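Local coordinates for protein Agap007691-pb (Anopheles gambiae, PDB 5C98) that is of unknown function but adopts the serpin fold of a family whose members commonly inhibit serine proteases, at residues 38-43 against 366-371; 51-56 against 115-120; 97-102 against 121-126; 185-190 against 329-334; 206-211 against 276-281. One frame throughout, in Å; residues are numbered along the deposited sequence.

Interaction 1: 38-43 against 366-371; sequences NCAVSP and VLQVGN
Residues Cys39 to Val41 run antiparallel to Val369 to Asn371, with the strand axes 4.5 Å apart at closest and their directions at 167°. This pairing belongs to the buried sheet B of the serpin fold, where the strand of 366-371 lies between 39-41 and 354-360. Cys39 with Asn371 and Val41 with Val369 are hydrogen-bonded pairs. Between them Ala40 faces Gly370 across a non-hydrogen-bonded pair, and the chains press close there: Gly370 CA comes to 3.0 Å from Cys39 O. On the face shared by the two valines, Val41 CG2 and Val369 CG1 lie side by side at 3.7 Å, and Pro43 CD crosses against Val369 CG1. With CG between the backbone N and the carbonyl carbon (chi1 68°), the amide of Asn371 is turned toward the other strand, OD1 3.3 Å from Cys39 CB, while ND2 is held by Cys37 O and Ser373 OG. Gln368 CG approaches Val41 O, and its NE2 goes to Tyr326 O. A classic beta bulge sets Leu367 and Gln368 together opposite Ile358 of strand 354-360. Beside it Ser42, the N-cap of helix 43-51, receives His45 N at OG and donates the same hydroxyl to Leu367 O at 2.7 Å.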
# COMPACT_ATOMS: atom_id res chain seq x y z
N ASN A 38 13.49 -1.89 0.51
CA ASN A 38 12.26 -2.38 1.11
C ASN A 38 11.11 -1.57 0.55
O ASN A 38 11.29 -0.43 0.11
CB ASN A 38 12.30 -2.31 2.64
CG ASN A 38 13.37 -3.18 3.22
OD1 ASN A 38 13.83 -4.10 2.57
ND2 ASN A 38 13.80 -2.87 4.45
N CYS A 39 9.94 -2.17 0.50
CA CYS A 39 8.79 -1.52 -0.12
C CYS A 39 7.53 -1.98 0.58
O CYS A 39 7.44 -3.13 1.01
CB CYS A 39 8.74 -1.87 -1.62
SG CYS A 39 7.35 -1.14 -2.49
N ALA A 40 6.57 -1.06 0.72
CA ALA A 40 5.19 -1.38 1.01
C ALA A 40 4.36 -0.38 0.23
O ALA A 40 4.61 0.83 0.31
CB ALA A 40 4.90 -1.30 2.51
N VAL A 41 3.40 -0.87 -0.54
CA VAL A 41 2.47 -0.05 -1.30
C VAL A 41 1.06 -0.60 -1.16
O VAL A 41 0.85 -1.77 -0.85
CB VAL A 41 2.85 0.06 -2.80
CG1 VAL A 41 4.13 0.89 -2.96
CG2 VAL A 41 3.03 -1.32 -3.44
N SER A 42 0.06 0.25 -1.42
CA SER A 42 -1.33 -0.17 -1.47
C SER A 42 -1.92 0.31 -2.78
O SER A 42 -2.50 1.40 -2.85
CB SER A 42 -2.11 0.40 -0.29
OG SER A 42 -3.46 0.08 -0.40
N PRO A 43 -1.78 -0.47 -3.84
CA PRO A 43 -2.43 -0.11 -5.10
C PRO A 43 -3.93 0.05 -4.95
O PRO A 43 -4.54 0.85 -5.66
CB PRO A 43 -2.02 -1.26 -6.03
CG PRO A 43 -0.68 -1.73 -5.44
CD PRO A 43 -0.90 -1.65 -3.98
N VAL A 366 -6.14 -8.08 -1.91
CA VAL A 366 -4.83 -7.61 -1.47
C VAL A 366 -4.89 -6.12 -1.18
O VAL A 366 -5.22 -5.31 -2.05
CB VAL A 366 -3.75 -7.91 -2.51
CG1 VAL A 366 -2.40 -7.35 -2.05
CG2 VAL A 366 -3.68 -9.43 -2.81
N LEU A 367 -4.61 -5.76 0.07
CA LEU A 367 -4.72 -4.40 0.55
C LEU A 367 -3.37 -3.68 0.61
O LEU A 367 -3.34 -2.44 0.59
CB LEU A 367 -5.36 -4.40 1.95
CG LEU A 367 -6.62 -5.24 2.08
CD1 LEU A 367 -7.16 -5.04 3.48
CD2 LEU A 367 -7.70 -4.92 1.05
N GLN A 368 -2.28 -4.42 0.74
CA GLN A 368 -0.95 -3.85 0.86
C GLN A 368 -0.01 -4.96 0.41
O GLN A 368 -0.27 -6.13 0.66
CB GLN A 368 -0.62 -3.47 2.31
CG GLN A 368 0.47 -2.47 2.45
CD GLN A 368 0.90 -2.29 3.91
OE1 GLN A 368 1.43 -3.24 4.49
NE2 GLN A 368 0.71 -1.12 4.47
N VAL A 369 1.08 -4.59 -0.26
CA VAL A 369 2.05 -5.56 -0.76
C VAL A 369 3.44 -4.95 -0.63
O VAL A 369 3.61 -3.74 -0.72
CB VAL A 369 1.68 -5.95 -2.21
CG1 VAL A 369 1.66 -4.74 -3.11
CG2 VAL A 369 2.62 -7.01 -2.74
N GLY A 370 4.44 -5.79 -0.42
CA GLY A 370 5.77 -5.25 -0.24
C GLY A 370 6.79 -6.35 -0.14
O GLY A 370 6.52 -7.52 -0.41
N ASN A 371 8.01 -5.93 0.21
CA ASN A 371 9.12 -6.85 0.36
C ASN A 371 10.03 -6.35 1.47
O ASN A 371 10.08 -5.16 1.76
CB ASN A 371 9.91 -7.00 -0.94
CG ASN A 371 10.66 -5.76 -1.32
OD1 ASN A 371 10.08 -4.83 -1.87
ND2 ASN A 371 11.96 -5.73 -1.07

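Interaction 2: 51-56 against 115-120; sequences SMFYPL and RLFHRT
Phe117 drives its ring edge into the loop of Met52 and Phe53, and this is the tight half of the contact. Its CZ stands 3.6 Å above the plane of the Phe53 ring, over the centre, in an edge-to-face pair with planes at 52°. The same CZ touches Met52 CB at 3.5 Å. Met52 chi3 (-67°) bends the chain so that CE comes to 3.9 Å from Phe117 CE2, and SD makes an oblique Met-aromatic contact 5.0 Å from the ring centroid. Met52 O lies 3.4 Å from Phe117 CE1 and is buried here with no partner in the model. No hydrogen bond spans the two segments. The sparser side lies toward the partly exposed Pro55. Here a single methyl, Leu116 CD1, makes the contacts, meeting Leu56 CD2 at 3.6 Å and Pro55 CB at 3.8 Å as the two leucines pass one another, heading opposite ways. The contact joins the turn between helices 43-51 and 59-69 to helix 111-119 of the serpin fold. Helix 75-89 touches Pro55 and Met52, Phe113 stacks on Phe117, and strands 95-104 and 124-128 receive Phe117 through Val101 and Val125.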
# COMPACT_ATOMS: atom_id res chain seq x y z
N SER A 51 -9.77 7.61 -7.65
CA SER A 51 -11.12 7.49 -8.17
C SER A 51 -12.00 8.67 -7.76
O SER A 51 -13.02 8.93 -8.42
CB SER A 51 -11.77 6.21 -7.63
OG SER A 51 -11.37 5.08 -8.36
N MET A 52 -11.67 9.35 -6.66
CA MET A 52 -12.46 10.51 -6.24
C MET A 52 -12.47 11.57 -7.33
O MET A 52 -13.41 12.35 -7.42
CB MET A 52 -11.90 11.11 -4.95
CG MET A 52 -11.87 10.16 -3.78
SD MET A 52 -11.54 10.98 -2.21
CE MET A 52 -9.84 11.51 -2.47
N PHE A 53 -11.43 11.62 -8.16
CA PHE A 53 -11.38 12.61 -9.23
C PHE A 53 -12.09 12.16 -10.49
O PHE A 53 -12.28 12.97 -11.40
CB PHE A 53 -9.92 12.94 -9.52
CG PHE A 53 -9.23 13.59 -8.37
CD1 PHE A 53 -9.28 14.96 -8.23
CD2 PHE A 53 -8.62 12.83 -7.38
CE1 PHE A 53 -8.67 15.57 -7.15
CE2 PHE A 53 -8.02 13.45 -6.28
CZ PHE A 53 -8.05 14.82 -6.18
N TYR A 54 -12.49 10.89 -10.59
CA TYR A 54 -13.14 10.41 -11.81
C TYR A 54 -14.36 11.21 -12.21
O TYR A 54 -14.49 11.51 -13.41
CB TYR A 54 -13.49 8.94 -11.60
CG TYR A 54 -14.21 8.22 -12.71
CD1 TYR A 54 -13.58 8.00 -13.93
CD2 TYR A 54 -15.45 7.66 -12.50
CE1 TYR A 54 -14.20 7.29 -14.92
CE2 TYR A 54 -16.09 6.95 -13.48
CZ TYR A 54 -15.45 6.76 -14.69
OH TYR A 54 -16.06 6.04 -15.69
N PRO A 55 -15.25 11.60 -11.30
CA PRO A 55 -16.41 12.40 -11.73
C PRO A 55 -16.05 13.78 -12.26
O PRO A 55 -16.88 14.40 -12.93
CB PRO A 55 -17.27 12.50 -10.46
CG PRO A 55 -16.73 11.46 -9.54
CD PRO A 55 -15.31 11.29 -9.87
N LEU A 56 -14.85 14.27 -11.97
CA LEU A 56 -14.39 15.59 -12.37
C LEU A 56 -13.56 15.56 -13.63
O LEU A 56 -13.11 16.60 -14.10
CB LEU A 56 -13.54 16.19 -11.24
CG LEU A 56 -14.24 16.17 -9.88
CD1 LEU A 56 -13.54 17.06 -8.89
CD2 LEU A 56 -15.70 16.59 -9.99
N ARG A 115 -18.96 19.76 -3.39
CA ARG A 115 -19.96 18.78 -2.99
C ARG A 115 -19.33 17.41 -2.81
O ARG A 115 -19.56 16.73 -1.80
CB ARG A 115 -21.08 18.71 -4.04
CG ARG A 115 -22.19 17.70 -3.67
CD ARG A 115 -23.26 17.55 -4.76
NE ARG A 115 -22.73 17.03 -6.02
CZ ARG A 115 -22.58 15.73 -6.32
NH1 ARG A 115 -22.93 14.80 -5.45
NH2 ARG A 115 -22.09 15.37 -7.50
N LEU A 116 -18.51 16.99 -3.77
CA LEU A 116 -17.95 15.65 -3.73
C LEU A 116 -16.89 15.52 -2.64
O LEU A 116 -16.89 14.54 -1.88
CB LEU A 116 -17.38 15.28 -5.10
CG LEU A 116 -18.42 14.99 -6.17
CD1 LEU A 116 -17.71 14.89 -7.51
CD2 LEU A 116 -19.17 13.72 -5.84
N PHE A 117 -15.99 16.49 -2.54
CA PHE A 117 -14.83 16.33 -1.67
C PHE A 117 -15.09 16.81 -0.26
O PHE A 117 -14.39 16.36 0.66
CB PHE A 117 -13.61 17.01 -2.30
CG PHE A 117 -12.94 16.19 -3.36
CD1 PHE A 117 -13.54 15.96 -4.59
CD2 PHE A 117 -11.70 15.61 -3.13
CE1 PHE A 117 -12.93 15.19 -5.56
CE2 PHE A 117 -11.08 14.83 -4.11
CZ PHE A 117 -11.70 14.62 -5.32
N HIS A 118 -16.06 17.69 -0.04
CA HIS A 118 -16.37 18.15 1.31
C HIS A 118 -17.55 17.43 1.92
O HIS A 118 -17.64 17.36 3.15
CB HIS A 118 -16.68 19.65 1.33
CG HIS A 118 -15.54 20.52 0.93
ND1 HIS A 118 -15.70 21.84 0.58
CD2 HIS A 118 -14.21 20.27 0.84
CE1 HIS A 118 -14.52 22.36 0.27
NE2 HIS A 118 -13.60 21.42 0.42
N ARG A 119 -18.47 16.93 1.09
CA ARG A 119 -19.75 16.44 1.58
C ARG A 119 -20.14 15.05 1.08
O ARG A 119 -21.24 14.60 1.39
CB ARG A 119 -20.88 17.45 1.29
CG ARG A 119 -20.51 18.91 1.67
CD ARG A 119 -21.67 19.92 1.55
NE ARG A 119 -22.24 19.99 0.21
CZ ARG A 119 -21.87 20.84 -0.74
NH1 ARG A 119 -20.91 21.73 -0.53
NH2 ARG A 119 -22.47 20.80 -1.93
N THR A 120 -19.27 14.36 0.32
CA THR A 120 -19.59 13.03 -0.20
C THR A 120 -18.49 12.03 0.16
O THR A 120 -18.73 11.05 0.88
CB THR A 120 -19.78 13.05 -1.72
OG1 THR A 120 -20.69 14.10 -2.08
CG2 THR A 120 -20.34 11.73 -2.19

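Interaction 3: 97-102 against 121-126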
# COMPACT_ATOMS: atom_id res chain seq x y z
N ALA A 97 -6.60 3.71 6.23
CA ALA A 97 -6.41 4.07 4.83
C ALA A 97 -7.05 5.44 4.66
O ALA A 97 -8.28 5.55 4.62
CB ALA A 97 -7.05 3.05 3.90
N LEU A 98 -6.21 6.46 4.57
CA LEU A 98 -6.64 7.85 4.66
C LEU A 98 -6.08 8.64 3.50
O LEU A 98 -4.86 8.62 3.29
CB LEU A 98 -6.17 8.48 5.97
CG LEU A 98 -6.78 7.91 7.26
CD1 LEU A 98 -5.90 8.26 8.48
CD2 LEU A 98 -8.20 8.43 7.43
N SER A 99 -6.93 9.32 2.77
CA SER A 99 -6.51 10.24 1.73
C SER A 99 -6.58 11.68 2.21
O SER A 99 -7.36 12.04 3.10
CB SER A 99 -7.35 10.10 0.47
OG SER A 99 -8.72 10.34 0.73
N PHE A 100 -5.78 12.52 1.56
CA PHE A 100 -5.68 13.93 1.94
C PHE A 100 -5.36 14.68 0.66
O PHE A 100 -4.58 14.20 -0.18
CB PHE A 100 -4.56 14.07 2.96
CG PHE A 100 -4.39 15.45 3.51
CD1 PHE A 100 -5.26 15.90 4.49
CD2 PHE A 100 -3.38 16.29 3.07
CE1 PHE A 100 -5.14 17.18 5.02
CE2 PHE A 100 -3.24 17.56 3.61
CZ PHE A 100 -4.13 18.03 4.57
N VAL A 101 -5.98 15.83 0.50
CA VAL A 101 -5.86 16.61 -0.72
C VAL A 101 -5.41 18.01 -0.36
O VAL A 101 -5.99 18.64 0.54
CB VAL A 101 -7.20 16.67 -1.47
CG1 VAL A 101 -7.08 17.41 -2.77
CG2 VAL A 101 -7.76 15.27 -1.70
N LEU A 102 -4.39 18.51 -1.06
CA LEU A 102 -4.03 19.92 -1.01
C LEU A 102 -4.54 20.62 -2.26
O LEU A 102 -4.41 20.11 -3.37
CB LEU A 102 -2.52 20.13 -0.96
CG LEU A 102 -1.77 19.63 0.27
CD1 LEU A 102 -0.28 19.83 0.06
CD2 LEU A 102 -2.25 20.40 1.49
N PHE A 121 -17.28 12.24 -0.34
CA PHE A 121 -16.20 11.28 -0.14
C PHE A 121 -15.62 11.40 1.26
O PHE A 121 -15.63 12.47 1.87
CB PHE A 121 -15.08 11.52 -1.16
CG PHE A 121 -15.44 11.18 -2.57
CD1 PHE A 121 -16.00 9.94 -2.90
CD2 PHE A 121 -15.21 12.10 -3.57
CE1 PHE A 121 -16.32 9.65 -4.23
CE2 PHE A 121 -15.52 11.81 -4.86
CZ PHE A 121 -16.06 10.59 -5.20
N GLN A 122 -15.11 10.28 1.75
CA GLN A 122 -14.39 10.18 3.02
C GLN A 122 -12.95 10.59 2.73
O GLN A 122 -12.12 9.78 2.32
CB GLN A 122 -14.50 8.74 3.50
CG GLN A 122 -13.81 8.27 4.72
CD GLN A 122 -14.10 6.77 4.94
OE1 GLN A 122 -15.07 6.21 4.39
NE2 GLN A 122 -13.26 6.13 5.73
N THR A 123 -12.69 11.88 2.89
CA THR A 123 -11.40 12.47 2.61
C THR A 123 -11.36 13.82 3.33
O THR A 123 -12.36 14.27 3.89
CB THR A 123 -11.15 12.61 1.09
OG1 THR A 123 -9.76 12.91 0.87
CG2 THR A 123 -11.99 13.70 0.46
N THR A 124 -10.18 14.43 3.32
CA THR A 124 -9.98 15.77 3.85
C THR A 124 -9.24 16.60 2.81
O THR A 124 -8.24 16.15 2.25
CB THR A 124 -9.22 15.73 5.18
OG1 THR A 124 -10.07 15.14 6.19
CG2 THR A 124 -8.88 17.13 5.64
N VAL A 125 -9.78 17.77 2.51
CA VAL A 125 -9.15 18.74 1.61
C VAL A 125 -8.72 19.92 2.45
O VAL A 125 -9.52 20.49 3.21
CB VAL A 125 -10.14 19.19 0.52
CG1 VAL A 125 -9.51 20.21 -0.40
CG2 VAL A 125 -10.64 18.01 -0.28
N GLU A 126 -7.46 20.33 2.30
CA GLU A 126 -6.97 21.53 2.96
C GLU A 126 -6.46 22.53 1.93
O GLU A 126 -5.55 22.20 1.15
CB GLU A 126 -5.86 21.21 3.96
CG GLU A 126 -5.47 22.44 4.77
CD GLU A 126 -4.70 22.11 6.04
OE1 GLU A 126 -4.81 20.96 6.53
OE2 GLU A 126 -3.99 23.01 6.55
O HOH W 1 -10.64 6.96 5.37
O HOH W 2 -9.82 8.84 3.56
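Val101 O takes the N-H of Glu126 at 2.8 Å in a nearly straight bond, and Val125 CA-H also comes to this oxygen, with CA 3.3 Å from Val101 O. One step earlier Val101 N donates to Thr124 O, which Phe100 CA-H approaches as well. With these bonds the two strands run parallel, their directions only 23° apart. At the start of the pairing the strands diverge, and the bonding passes to side chains and solvent. Thr124 N is buried there without a partner. Ser99 OG and Thr123 OG1 share a hydrogen bond of 2.8 Å, and a water donates to Gln122 O while accepting from Ser99 N. A second water donates to Ala97 O and accepts a weak bond from Gln122 NE2. This is the beta-alpha-beta crossover at the edge of serpin sheet A: strand 95-104 leads through helix 111-119 into the edge strand 124-128. Phe117 of that helix covers the face of Val101 and Val125, where Val101 CB and Val125 CG2 meet at 3.9 Å. On the opposite face Phe100 CG is anti to the backbone N (chi1 -176°), and the ring's CE1 meets Thr124 CG2 at 3.8 Å. Glu126 OE1 lies at the ring edge, in its plane and 3.6 Å from Phe100 CZ, with the carboxylate turned 79° against the ring; the positive rim of the ring would suit this negative oxygen. Helix 133-146 packs over this side, Phe143 stacking on Phe100 and Ala139 touching Glu126.

Interaction 4: 185-190 against 329-334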
# COMPACT_ATOMS: atom_id res chain seq x y z
N PHE A 185 4.49 -15.34 19.19
CA PHE A 185 5.94 -15.39 19.30
C PHE A 185 6.33 -15.03 20.73
O PHE A 185 5.77 -14.09 21.31
CB PHE A 185 6.61 -14.39 18.35
CG PHE A 185 6.53 -14.77 16.88
CD1 PHE A 185 7.41 -15.68 16.35
CD2 PHE A 185 5.58 -14.21 16.05
CE1 PHE A 185 7.35 -16.03 15.01
CE2 PHE A 185 5.53 -14.55 14.72
CZ PHE A 185 6.41 -15.46 14.20
N ASN A 186 7.28 -15.77 21.30
CA ASN A 186 7.71 -15.53 22.66
C ASN A 186 8.98 -14.70 22.66
O ASN A 186 9.99 -15.13 22.07
CB ASN A 186 7.94 -16.85 23.37
CG ASN A 186 7.80 -16.71 24.85
OD1 ASN A 186 8.77 -16.43 25.54
ND2 ASN A 186 6.58 -16.88 25.35
N PRO A 187 9.01 -13.53 23.29
CA PRO A 187 10.24 -12.72 23.26
C PRO A 187 11.43 -13.39 23.92
O PRO A 187 12.58 -13.05 23.59
CB PRO A 187 9.85 -11.40 23.93
CG PRO A 187 8.54 -11.65 24.55
CD PRO A 187 7.89 -12.81 23.92
N ALA A 188 11.22 -14.36 24.82
CA ALA A 188 12.35 -15.11 25.35
C ALA A 188 13.05 -15.90 24.26
O ALA A 188 14.23 -16.23 24.39
CB ALA A 188 11.88 -16.05 26.47
N ASP A 189 12.37 -16.15 23.14
CA ASP A 189 12.89 -16.93 22.03
C ASP A 189 13.43 -16.05 20.91
O ASP A 189 13.94 -16.58 19.92
CB ASP A 189 11.77 -17.82 21.49
CG ASP A 189 11.47 -19.00 22.41
OD1 ASP A 189 12.42 -19.54 23.02
OD2 ASP A 189 10.29 -19.39 22.52
N THR A 190 13.31 -14.73 21.04
CA THR A 190 13.87 -13.81 20.08
C THR A 190 15.37 -13.67 20.32
O THR A 190 15.81 -13.50 21.46
CB THR A 190 13.16 -12.46 20.22
OG1 THR A 190 11.77 -12.63 19.91
CG2 THR A 190 13.74 -11.39 19.29
N VAL A 329 5.64 -6.11 12.53
CA VAL A 329 5.27 -7.34 13.22
C VAL A 329 5.99 -7.40 14.57
O VAL A 329 7.03 -6.77 14.77
CB VAL A 329 5.52 -8.62 12.39
CG1 VAL A 329 4.60 -8.68 11.18
CG2 VAL A 329 6.98 -8.73 11.98
N SER A 330 5.40 -8.13 15.51
CA SER A 330 5.94 -8.20 16.87
C SER A 330 5.39 -9.45 17.55
O SER A 330 4.62 -10.21 16.96
CB SER A 330 5.57 -6.92 17.64
OG SER A 330 6.24 -6.86 18.89
N GLU A 331 5.80 -9.66 18.80
CA GLU A 331 5.42 -10.85 19.55
C GLU A 331 4.03 -10.71 20.18
O GLU A 331 3.50 -9.61 20.34
CB GLU A 331 6.47 -11.12 20.64
CG GLU A 331 7.89 -11.41 20.12
CD GLU A 331 8.79 -10.19 20.11
OE1 GLU A 331 8.26 -9.06 20.10
OE2 GLU A 331 10.03 -10.36 20.14
N SER A 332 3.45 -11.85 20.56
CA SER A 332 2.14 -11.86 21.19
C SER A 332 2.24 -12.23 22.67
O SER A 332 3.18 -12.90 23.10
CB SER A 332 1.17 -12.82 20.48
OG SER A 332 0.42 -13.61 21.41
N GLY A 333 1.25 -11.77 23.43
CA GLY A 333 1.23 -12.00 24.86
C GLY A 333 0.25 -13.07 25.26
O GLY A 333 -0.30 -13.02 26.37
N SER A 334 0.00 -14.04 24.38
CA SER A 334 -0.88 -15.17 24.70
C SER A 334 -0.17 -16.51 24.53
O SER A 334 0.35 -16.80 23.45
CB SER A 334 -2.14 -15.12 23.82
OG SER A 334 -2.97 -14.03 24.17
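Glu331 turns toward Thr190 through two torsions: chi1 of -62° sets CG anti to the carbonyl carbon, and chi2 of 97° then swings CD out of an extended line. Thr190 OG1 stands beside its own backbone N, and the two side chains reach toward each other, tip to tip. Thr190 OG1 donates to Glu331 OE2 at 2.9 Å and meets that oxygen's anti lone pair, the one away from OE1. OE1 itself is salt-bridged to Lys280, which gives the carboxylate a partner on each oxygen and would steady its negative charge. The glutamate stem lies over the backbone of Phe185: Glu331 CB sits 3.1 Å from Phe185 O, and its CG packs on Phe185 CB at 3.7 Å. Pro187 crosses obliquely, its CB 3.9 Å from Glu331 OE2. In the serpin fold 329-334 leaves strand 320-328 as the start of the reactive-centre loop, and the glutamate-lysine pair is consistent with the one found at the breach of other serpins. Next along, Ser332 N makes a weak bond to Phe185 O at 3.3 Å. The Phe185 ring leads away toward Met208, Thr210 and Leu276, while Ser332 OG accepts Ser334 N at 3.0 Å in an ST turn.

Interaction 5: 206-211 against 276-281; sequences STMHTT and LKLPKF
Lys277 lays its aliphatic chain across the His209 ring. With CG anti to the carbonyl carbon (chi1 -67°) and the chain extended beyond it, CE comes to rest 3.5 Å from the ring centroid and only 8° off the normal, a CH-pi contact over the centre. CG follows lower down, 3.6 Å from His209 CD2. The lysine NZ passes on to a salt bridge with Glu193. His209 has its CG anti to the backbone N; its NE2 hydrogen-bonds to Asp275 OD2, which helps set the ring's rotation, while CD2 lies 3.3 Å from Leu276 O, near the ring plane. The two segments are antiparallel neighbours in serpin sheet C, at the end of the fold near the start of the reactive-centre loop. Met208 and Thr210 form hydrogen-bonded pairs with Leu278 and Leu276, and Leu276 N donates to Thr210 O at 2.8 Å. On this face Met208 and Leu278 point the same way, side by side. Met208 CB lies 3.5 Å from Leu278 O. Lys280 crosses the methionine at about a right angle, CB against Met208 CG at 4.0 Å, before NZ leaves for Glu331 and Ser330; Met208 is modelled in two conformers, and this contact holds for the one described. The N-H of Lys280 bonds to Ser206 O at 3.0 Å, and a water donates to that oxygen as well as to Lys280 O.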
# COMPACT_ATOMS: atom_id res chain seq x y z
N SER A 206 17.35 -8.91 15.27
CA SER A 206 16.37 -9.56 16.14
C SER A 206 15.43 -10.42 15.31
O SER A 206 14.76 -9.91 14.40
CB SER A 206 15.59 -8.49 16.89
OG SER A 206 14.80 -9.06 17.92
N THR A 207 15.37 -11.72 15.63
CA THR A 207 14.62 -12.69 14.86
C THR A 207 13.70 -13.46 15.80
O THR A 207 14.16 -14.01 16.80
CB THR A 207 15.57 -13.64 14.13
OG1 THR A 207 16.35 -12.90 13.18
CG2 THR A 207 14.83 -14.74 13.40
N MET A 208 12.42 -13.45 15.48
CA MET A 208 11.40 -14.11 16.29
C MET A 208 11.31 -15.58 15.92
O MET A 208 11.60 -15.97 14.79
CB MET A 208 10.04 -13.47 16.04
CG MET A 208 9.98 -11.98 16.32
SD MET A 208 8.29 -11.32 16.30
CE MET A 208 7.88 -11.58 14.58
N HIS A 209 10.89 -16.41 16.88
CA HIS A 209 10.83 -17.85 16.69
C HIS A 209 9.64 -18.40 17.45
O HIS A 209 9.48 -18.08 18.63
CB HIS A 209 12.09 -18.51 17.25
CG HIS A 209 12.21 -19.97 16.97
ND1 HIS A 209 13.20 -20.75 17.54
CD2 HIS A 209 11.52 -20.79 16.13
CE1 HIS A 209 13.09 -21.99 17.09
NE2 HIS A 209 12.08 -22.04 16.24
N THR A 210 8.85 -19.25 16.80
CA THR A 210 7.79 -19.94 17.52
C THR A 210 7.43 -21.21 16.77
O THR A 210 7.88 -21.47 15.65
CB THR A 210 6.58 -19.03 17.74
OG1 THR A 210 5.77 -19.58 18.78
CG2 THR A 210 5.75 -18.87 16.47
N THR A 211 6.62 -22.02 17.42
CA THR A 211 5.95 -23.14 16.79
C THR A 211 4.48 -22.77 16.72
O THR A 211 3.83 -22.58 17.75
CB THR A 211 6.12 -24.41 17.62
OG1 THR A 211 7.51 -24.72 17.72
CG2 THR A 211 5.40 -25.57 16.94
N LEU A 276 8.55 -21.59 12.89
CA LEU A 276 8.52 -20.32 12.19
C LEU A 276 9.59 -19.39 12.75
O LEU A 276 9.65 -19.19 13.97
CB LEU A 276 7.13 -19.71 12.36
CG LEU A 276 6.80 -18.37 11.71
CD1 LEU A 276 6.91 -18.45 10.22
CD2 LEU A 276 5.41 -17.95 12.11
N LYS A 277 10.39 -18.81 11.87
CA LYS A 277 11.34 -17.77 12.21
C LYS A 277 11.14 -16.62 11.25
O LYS A 277 11.00 -16.83 10.05
CB LYS A 277 12.77 -18.25 12.17
CG LYS A 277 13.07 -19.26 13.25
CD LYS A 277 14.53 -19.59 13.24
CE LYS A 277 14.97 -20.28 14.50
NZ LYS A 277 16.46 -20.33 14.56
N LEU A 278 11.12 -15.40 11.79
CA LEU A 278 10.83 -14.20 11.01
C LEU A 278 11.56 -13.06 11.70
O LEU A 278 11.50 -12.96 12.93
CB LEU A 278 9.31 -13.93 11.06
CG LEU A 278 8.67 -12.82 10.23
CD1 LEU A 278 8.59 -13.23 8.77
CD2 LEU A 278 7.26 -12.51 10.73
N PRO A 279 12.24 -12.17 10.98
CA PRO A 279 12.77 -10.97 11.66
C PRO A 279 11.65 -10.15 12.29
O PRO A 279 10.53 -10.08 11.77
CB PRO A 279 13.47 -10.20 10.54
CG PRO A 279 12.86 -10.69 9.30
CD PRO A 279 12.48 -12.11 9.53
N LYS A 280 11.95 -9.54 13.44
CA LYS A 280 11.06 -8.54 14.02
C LYS A 280 11.27 -7.28 13.19
O LYS A 280 12.22 -6.54 13.40
CB LYS A 280 11.42 -8.31 15.49
CG LYS A 280 10.43 -7.45 16.22
CD LYS A 280 10.89 -7.18 17.65
CE LYS A 280 10.07 -6.06 18.27
NZ LYS A 280 8.88 -6.56 19.00
N PHE A 281 10.39 -7.03 12.22
CA PHE A 281 10.67 -6.04 11.20
C PHE A 281 9.51 -5.06 11.08
O PHE A 281 8.39 -5.31 11.54
CB PHE A 281 10.96 -6.66 9.80
CG PHE A 281 9.73 -7.13 9.05
CD1 PHE A 281 9.14 -8.36 9.29
CD2 PHE A 281 9.16 -6.33 8.06
CE1 PHE A 281 8.02 -8.78 8.62
CE2 PHE A 281 8.02 -6.76 7.36
CZ PHE A 281 7.44 -7.97 7.64
O HOH W 3 14.81 -7.18 13.51

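From the N terminus, interaction 1 opens at 38-43 and closes only at 366-371, so the other four nest inside its loop and sheet B joins the two ends of the fold. Interaction 2 opens at 51-56, interaction 3 at 97-102; they close at 115-120 and 121-126 and therefore cross. They also touch, since Phe121 N probably hydrogen-bonds to Leu116 O, 2.8 Å away, and tie helix 111-119 to the edge of sheet A. Interaction 4 opens at 185-190 and closes at 329-334, enclosing interaction 5 (206-211 with 276-281); Lys280 of interaction 5 is salt-bridged to Glu331 of interaction 4. Their centres lie about 44 Å from that of interaction 2, across the molecule.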